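Local atomic coordinates of regulatory protein AsnC (Escherichia coli, PDB entry 2CG4), a protein that activates transcription of asnA, regulates its own gene, and represses gidA expression at a post-transcriptional level. Residues 4-14 against 42-52. The protein carries 1 engineered substitution. Residues are numbered along the deposited sequence; the frame is centred on the assembly and turned at random.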
ATOM      1  N   TYR A   4     -32.397 -16.013  22.328  1.00 78.90           N
ATOM      2  CA  TYR A   4     -32.483 -17.257  23.144  1.00 78.77           C
ATOM      3  C   TYR A   4     -31.224 -17.455  23.987  1.00 78.16           C
ATOM      4  O   TYR A   4     -30.115 -17.541  23.454  1.00 78.01           O
ATOM      5  CB  TYR A   4     -32.715 -18.471  22.239  1.00 79.56           C
ATOM      6  CG  TYR A   4     -33.035 -19.752  22.984  1.00 80.01           C
ATOM      7  CD1 TYR A   4     -34.300 -19.969  23.518  1.00 81.08           C
ATOM      8  CD2 TYR A   4     -32.075 -20.747  23.144  1.00 78.78           C
ATOM      9  CE1 TYR A   4     -34.600 -21.136  24.198  1.00 81.31           C
ATOM     10  CE2 TYR A   4     -32.363 -21.916  23.821  1.00 79.16           C
ATOM     11  CZ  TYR A   4     -33.628 -22.105  24.347  1.00 81.25           C
ATOM     12  OH  TYR A   4     -33.928 -23.269  25.025  1.00 81.80           O
ATOM     13  N   LEU A   5     -31.404 -17.524  25.303  1.00 77.43           N
ATOM     14  CA  LEU A   5     -30.290 -17.723  26.230  1.00 76.32           C
ATOM     15  C   LEU A   5     -30.042 -19.210  26.492  1.00 75.19           C
ATOM     16  O   LEU A   5     -30.857 -20.055  26.128  1.00 75.64           O
ATOM     17  CB  LEU A   5     -30.542 -16.974  27.539  1.00 76.66           C
ATOM     18  N   ILE A   6     -28.918 -19.524  27.130  1.00 73.86           N
ATOM     19  CA  ILE A   6     -28.322 -20.853  27.025  1.00 72.03           C
ATOM     20  C   ILE A   6     -27.750 -21.346  28.359  1.00 71.13           C
ATOM     21  O   ILE A   6     -26.812 -20.763  28.900  1.00 70.84           O
ATOM     22  CB  ILE A   6     -27.240 -20.884  25.911  1.00 72.18           C
ATOM     23  CG1 ILE A   6     -27.892 -21.159  24.555  1.00 71.90           C
ATOM     24  CG2 ILE A   6     -26.150 -21.904  26.215  1.00 72.03           C
ATOM     25  CD1 ILE A   6     -27.087 -22.065  23.662  1.00 72.87           C
ATOM     26  N   ASP A   7     -28.336 -22.420  28.883  1.00 70.24           N
ATOM     27  CA  ASP A   7     -27.854 -23.057  30.108  1.00 69.38           C
ATOM     28  C   ASP A   7     -26.472 -23.656  29.875  1.00 68.22           C
ATOM     29  O   ASP A   7     -25.977 -23.658  28.752  1.00 68.00           O
ATOM     30  CB  ASP A   7     -28.819 -24.165  30.565  1.00 69.68           C
ATOM     31  CG  ASP A   7     -30.282 -23.764  30.446  1.00 70.39           C
ATOM     32  OD1 ASP A   7     -30.787 -23.662  29.306  1.00 71.65           O
ATOM     33  OD2 ASP A   7     -30.934 -23.568  31.494  1.00 71.06           O
ATOM     34  N   ASN A   8     -25.855 -24.176  30.930  1.00 66.69           N
ATOM     35  CA  ASN A   8     -24.733 -25.093  30.757  1.00 65.98           C
ATOM     36  C   ASN A   8     -25.176 -26.499  30.349  1.00 64.62           C
ATOM     37  O   ASN A   8     -24.354 -27.326  29.947  1.00 65.00           O
ATOM     38  CB  ASN A   8     -23.853 -25.135  32.009  1.00 66.09           C
ATOM     39  CG  ASN A   8     -22.954 -23.912  32.128  1.00 68.38           C
ATOM     40  OD1 ASN A   8     -22.008 -23.737  31.348  1.00 69.43           O
ATOM     41  ND2 ASN A   8     -23.251 -23.052  33.098  1.00 67.97           N
ATOM     42  N   LEU A   9     -26.475 -26.762  30.444  1.00 62.38           N
ATOM     43  CA  LEU A   9     -27.046 -27.964  29.844  1.00 60.63           C
ATOM     44  C   LEU A   9     -27.025 -27.857  28.326  1.00 59.44           C
ATOM     45  O   LEU A   9     -26.657 -28.802  27.631  1.00 59.09           O
ATOM     46  CB  LEU A   9     -28.482 -28.197  30.325  1.00 60.21           C
ATOM     47  CG  LEU A   9     -29.166 -29.403  29.677  1.00 58.63           C
ATOM     48  CD1 LEU A   9     -28.616 -30.706  30.244  1.00 58.39           C
ATOM     49  CD2 LEU A   9     -30.675 -29.337  29.825  1.00 56.92           C
ATOM     50  N   ASP A  10     -27.434 -26.697  27.824  1.00 58.07           N
ATOM     51  CA  ASP A  10     -27.411 -26.403  26.402  1.00 56.64           C
ATOM     52  C   ASP A  10     -26.005 -26.520  25.808  1.00 55.88           C
ATOM     53  O   ASP A  10     -25.822 -27.111  24.747  1.00 55.25           O
ATOM     54  CB  ASP A  10     -27.978 -25.007  26.159  1.00 56.76           C
ATOM     55  CG  ASP A  10     -29.494 -24.977  26.208  1.00 56.50           C
ATOM     56  OD1 ASP A  10     -30.113 -26.038  25.981  1.00 55.97           O
ATOM     57  OD2 ASP A  10     -30.066 -23.897  26.464  1.00 56.34           O
ATOM     58  N   ARG A  11     -25.020 -25.961  26.502  1.00 55.22           N
ATOM     59  CA  ARG A  11     -23.629 -26.041  26.073  1.00 54.67           C
ATOM     60  C   ARG A  11     -23.122 -27.478  26.073  1.00 54.15           C
ATOM     61  O   ARG A  11     -22.413 -27.895  25.155  1.00 55.25           O
ATOM     62  CB  ARG A  11     -22.737 -25.173  26.961  1.00 54.61           C
ATOM     63  CG  ARG A  11     -22.896 -23.681  26.723  1.00 55.42           C
ATOM     64  CD  ARG A  11     -22.097 -22.862  27.723  1.00 57.06           C
ATOM     65  NE  ARG A  11     -22.446 -21.446  27.648  1.00 60.43           N
ATOM     66  CZ  ARG A  11     -23.327 -20.845  28.444  1.00 63.14           C
ATOM     67  NH1 ARG A  11     -23.953 -21.531  29.395  1.00 62.48           N
ATOM     68  NH2 ARG A  11     -23.583 -19.550  28.294  1.00 63.28           N
ATOM     69  N   GLY A  12     -23.479 -28.231  27.107  1.00 53.08           N
ATOM     70  CA  GLY A  12     -23.063 -29.624  27.219  1.00 51.01           C
ATOM     71  C   GLY A  12     -23.593 -30.460  26.072  1.00 49.41           C
ATOM     72  O   GLY A  12     -22.886 -31.311  25.526  1.00 50.06           O
ATOM     73  N   ILE A  13     -24.843 -30.214  25.705  1.00 48.19           N
ATOM     74  CA  ILE A  13     -25.466 -30.891  24.575  1.00 47.09           C
ATOM     75  C   ILE A  13     -24.764 -30.535  23.271  1.00 46.72           C
ATOM     76  O   ILE A  13     -24.486 -31.414  22.453  1.00 46.68           O
ATOM     77  CB  ILE A  13     -26.961 -30.551  24.470  1.00 46.57           C
ATOM     78  CG1 ILE A  13     -27.737 -31.254  25.588  1.00 46.68           C
ATOM     79  CG2 ILE A  13     -27.507 -30.946  23.106  1.00 46.76           C
ATOM     80  CD1 ILE A  13     -29.127 -30.699  25.808  1.00 46.35           C
ATOM     81  N   LEU A  14     -24.470 -29.248  23.093  1.00 46.36           N
ATOM     82  CA  LEU A  14     -23.859 -28.749  21.863  1.00 45.81           C
ATOM     83  C   LEU A  14     -22.450 -29.300  21.652  1.00 45.32           C
ATOM     84  O   LEU A  14     -22.130 -29.775  20.573  1.00 44.88           O
ATOM     85  CB  LEU A  14     -23.843 -27.219  21.843  1.00 46.15           C
ATOM     86  CG  LEU A  14     -25.153 -26.519  21.469  1.00 45.31           C
ATOM     87  CD1 LEU A  14     -24.919 -25.043  21.206  1.00 44.16           C
ATOM     88  CD2 LEU A  14     -25.820 -27.179  20.276  1.00 45.48           C
ATOM     89  N   ARG A  42     -34.553 -29.475  24.672  1.00 47.03           N
ATOM     90  CA  ARG A  42     -33.447 -28.530  24.574  1.00 47.42           C
ATOM     91  C   ARG A  42     -32.946 -28.388  23.138  1.00 47.67           C
ATOM     92  O   ARG A  42     -32.881 -27.279  22.606  1.00 48.84           O
ATOM     93  CB  ARG A  42     -32.296 -28.962  25.488  1.00 47.07           C
ATOM     94  CG  ARG A  42     -32.673 -29.047  26.958  1.00 47.85           C
ATOM     95  CD  ARG A  42     -33.484 -27.834  27.387  1.00 48.67           C
ATOM     96  NE  ARG A  42     -33.325 -27.544  28.808  1.00 49.09           N
ATOM     97  CZ  ARG A  42     -32.410 -26.722  29.310  1.00 50.19           C
ATOM     98  NH1 ARG A  42     -31.554 -26.107  28.505  1.00 50.90           N
ATOM     99  NH2 ARG A  42     -32.341 -26.524  30.622  1.00 47.71           N
ATOM    100  N   VAL A  43     -32.586 -29.514  22.525  1.00 47.40           N
ATOM    101  CA  VAL A  43     -32.152 -29.555  21.128  1.00 47.28           C
ATOM    102  C   VAL A  43     -33.178 -28.903  20.195  1.00 48.41           C
ATOM    103  O   VAL A  43     -32.815 -28.192  19.251  1.00 48.82           O
ATOM    104  CB  VAL A  43     -31.863 -31.016  20.674  1.00 46.87           C
ATOM    105  CG1 VAL A  43     -31.854 -31.135  19.155  1.00 45.38           C
ATOM    106  CG2 VAL A  43     -30.546 -31.511  21.267  1.00 45.31           C
ATOM    107  N   GLU A  44     -34.459 -29.140  20.473  1.00 49.01           N
ATOM    108  CA  GLU A  44     -35.540 -28.667  19.612  1.00 50.10           C
ATOM    109  C   GLU A  44     -35.765 -27.164  19.750  1.00 49.32           C
ATOM    110  O   GLU A  44     -36.120 -26.489  18.784  1.00 49.30           O
ATOM    111  CB  GLU A  44     -36.839 -29.410  19.928  1.00 50.70           C
ATOM    112  CG  GLU A  44     -37.611 -29.876  18.701  1.00 56.89           C
ATOM    113  CD  GLU A  44     -38.160 -28.732  17.861  1.00 62.42           C
ATOM    114  OE1 GLU A  44     -39.393 -28.679  17.666  1.00 64.97           O
ATOM    115  OE2 GLU A  44     -37.363 -27.892  17.388  1.00 65.69           O
ATOM    116  N   LYS A  45     -35.575 -26.648  20.959  1.00 48.61           N
ATOM    117  CA  LYS A  45     -35.623 -25.208  21.179  1.00 48.78           C
ATOM    118  C   LYS A  45     -34.477 -24.513  20.435  1.00 47.97           C
ATOM    119  O   LYS A  45     -34.697 -23.528  19.733  1.00 48.34           O
ATOM    120  CB  LYS A  45     -35.584 -24.885  22.675  1.00 48.79           C
ATOM    121  CG  LYS A  45     -36.941 -24.980  23.385  1.00 50.39           C
ATOM    122  CD  LYS A  45     -36.744 -25.091  24.898  1.00 52.78           C
ATOM    123  CE  LYS A  45     -38.013 -25.530  25.620  1.00 55.83           C
ATOM    124  NZ  LYS A  45     -37.744 -25.917  27.042  1.00 54.33           N
ATOM    125  N   MET A  46     -33.262 -25.043  20.581  1.00 47.08           N
ATOM    126  CA  MET A  46     -32.095 -24.549  19.845  1.00 45.77           C
ATOM    127  C   MET A  46     -32.253 -24.602  18.322  1.00 45.53           C
ATOM    128  O   MET A  46     -31.697 -23.768  17.620  1.00 45.44           O
ATOM    129  CB  MET A  46     -30.829 -25.284  20.275  1.00 44.50           C
ATOM    130  CG  MET A  46     -30.475 -25.045  21.720  1.00 43.43           C
ATOM    131  SD  MET A  46     -28.839 -25.639  22.182  1.00 46.31           S
ATOM    132  CE  MET A  46     -29.192 -27.333  22.657  1.00 43.68           C
ATOM    133  N   LYS A  47     -33.016 -25.563  17.813  1.00 46.03           N
ATOM    134  CA  LYS A  47     -33.335 -25.579  16.385  1.00 46.98           C
ATOM    135  C   LYS A  47     -34.242 -24.421  15.967  1.00 47.42           C
ATOM    136  O   LYS A  47     -33.960 -23.747  14.974  1.00 48.50           O
ATOM    137  CB  LYS A  47     -33.939 -26.920  15.959  1.00 47.33           C
ATOM    138  CG  LYS A  47     -32.937 -28.064  15.915  1.00 47.94           C
ATOM    139  CD  LYS A  47     -33.547 -29.318  15.312  1.00 50.15           C
ATOM    140  CE  LYS A  47     -32.961 -30.567  15.955  1.00 54.68           C
ATOM    141  NZ  LYS A  47     -33.412 -31.834  15.288  1.00 58.81           N
ATOM    142  N   GLN A  48     -35.321 -24.184  16.715  1.00 47.39           N
ATOM    143  CA  GLN A  48     -36.213 -23.050  16.432  1.00 47.03           C
ATOM    144  C   GLN A  48     -35.560 -21.689  16.726  1.00 46.75           C
ATOM    145  O   GLN A  48     -35.832 -20.700  16.035  1.00 46.77           O
ATOM    146  CB  GLN A  48     -37.536 -23.194  17.187  1.00 48.21           C
ATOM    147  N   ALA A  49     -34.697 -21.647  17.740  1.00 44.80           N
ATOM    148  CA  ALA A  49     -33.814 -20.502  17.967  1.00 43.56           C
ATOM    149  C   ALA A  49     -32.914 -20.199  16.765  1.00 42.97           C
ATOM    150  O   ALA A  49     -32.527 -19.054  16.545  1.00 43.48           O
ATOM    151  CB  ALA A  49     -32.965 -20.722  19.216  1.00 43.97           C
ATOM    152  N   GLY A  50     -32.583 -21.228  15.992  1.00 42.16           N
ATOM    153  CA  GLY A  50     -31.694 -21.068  14.848  1.00 40.76           C
ATOM    154  C   GLY A  50     -30.243 -21.306  15.213  1.00 40.65           C
ATOM    155  O   GLY A  50     -29.349 -21.101  14.386  1.00 41.15           O
ATOM    156  N   ILE A  51     -30.011 -21.738  16.455  1.00 39.44           N
ATOM    157  CA  ILE A  51     -28.666 -22.031  16.946  1.00 38.87           C
ATOM    158  C   ILE A  51     -28.104 -23.285  16.273  1.00 40.22           C
ATOM    159  O   ILE A  51     -27.013 -23.260  15.682  1.00 39.93           O
ATOM    160  CB  ILE A  51     -28.660 -22.241  18.484  1.00 37.86           C
ATOM    161  CG1 ILE A  51     -28.716 -20.899  19.216  1.00 38.18           C
ATOM    162  CG2 ILE A  51     -27.437 -23.013  18.922  1.00 34.55           C
ATOM    163  CD1 ILE A  51     -29.392 -20.964  20.571  1.00 36.61           C
ATOM    164  N   ILE A  52     -28.851 -24.381  16.389  1.00 39.97           N
ATOM    165  CA  ILE A  52     -28.572 -25.608  15.662  1.00 39.50           C
ATOM    166  C   ILE A  52     -29.210 -25.519  14.280  1.00 39.41           C
ATOM    167  O   ILE A  52     -30.429 -25.404  14.171  1.00 37.60           O
ATOM    168  CB  ILE A  52     -29.127 -26.830  16.424  1.00 40.13           C
ATOM    169  CG1 ILE A  52     -28.440 -26.958  17.788  1.00 40.58           C
ATOM    170  CG2 ILE A  52     -28.986 -28.109  15.596  1.00 39.29           C
ATOM    171  CD1 ILE A  52     -28.755 -28.252  18.520  1.00 39.86           C
TER
HETATM  172  O   HOH W   1     -32.267 -25.366  24.755  1.00 49.83           O
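Arg42 carries the polar side of this contact through salt bridges to Asp7 and Asp10. Its NH1 reaches Asp7 OD1 at 2.7 Å and Asp10 OD1 at 2.9 Å. Both oxygens are met from above their carboxylate planes. Asp10 OD1 lies close to the guanidinium plane, while Asp7 OD1 is tilted 29° from it. A bend at chi2 (-45°) turns the arginine chain toward the start of helix 8-19, where Leu9 lies over one face of the guanidinium. A second, weak bond runs from Arg42 NH2 to Asp7 OD2.

One water ties three groups together. It accepts from Tyr4 OH at 2.7 Å, at the edge of the ring, and donates to Asp10 OD1 and to the backbone Arg42 O. Asp10 OD1 thus has two donors, NH1 and the water.

Buried apolar side chains form the other part. Met46 lays its SD against Leu14 CG (3.9 Å) and its CE against Ile13 CG2. Ile13 CG2 also meets Val43 CG2 at 3.6 Å. Leu14 CD2 packs on Ile52 CD1. Partly exposed Ile6 touches Ile51 tip to tip through their CD1 atoms. Exposed Tyr4 crosses Lys45 and Ile51 at about a right angle, with OH by Lys45 CB, CD2 by Ile51 CD1 and CB by Ala49 CB.

The two helices cross nearly perpendicularly (-88°) within the AsnC-type helix-turn-helix domain, joining its first helix to the end of helix 36-49. Leu14 and Ile52 both continue onto Ile57 of a second subunit. Apolar packing thus links the helix pair to that subunit, while Arg42 probably offsets part of the repulsion between two closely spaced carboxylates.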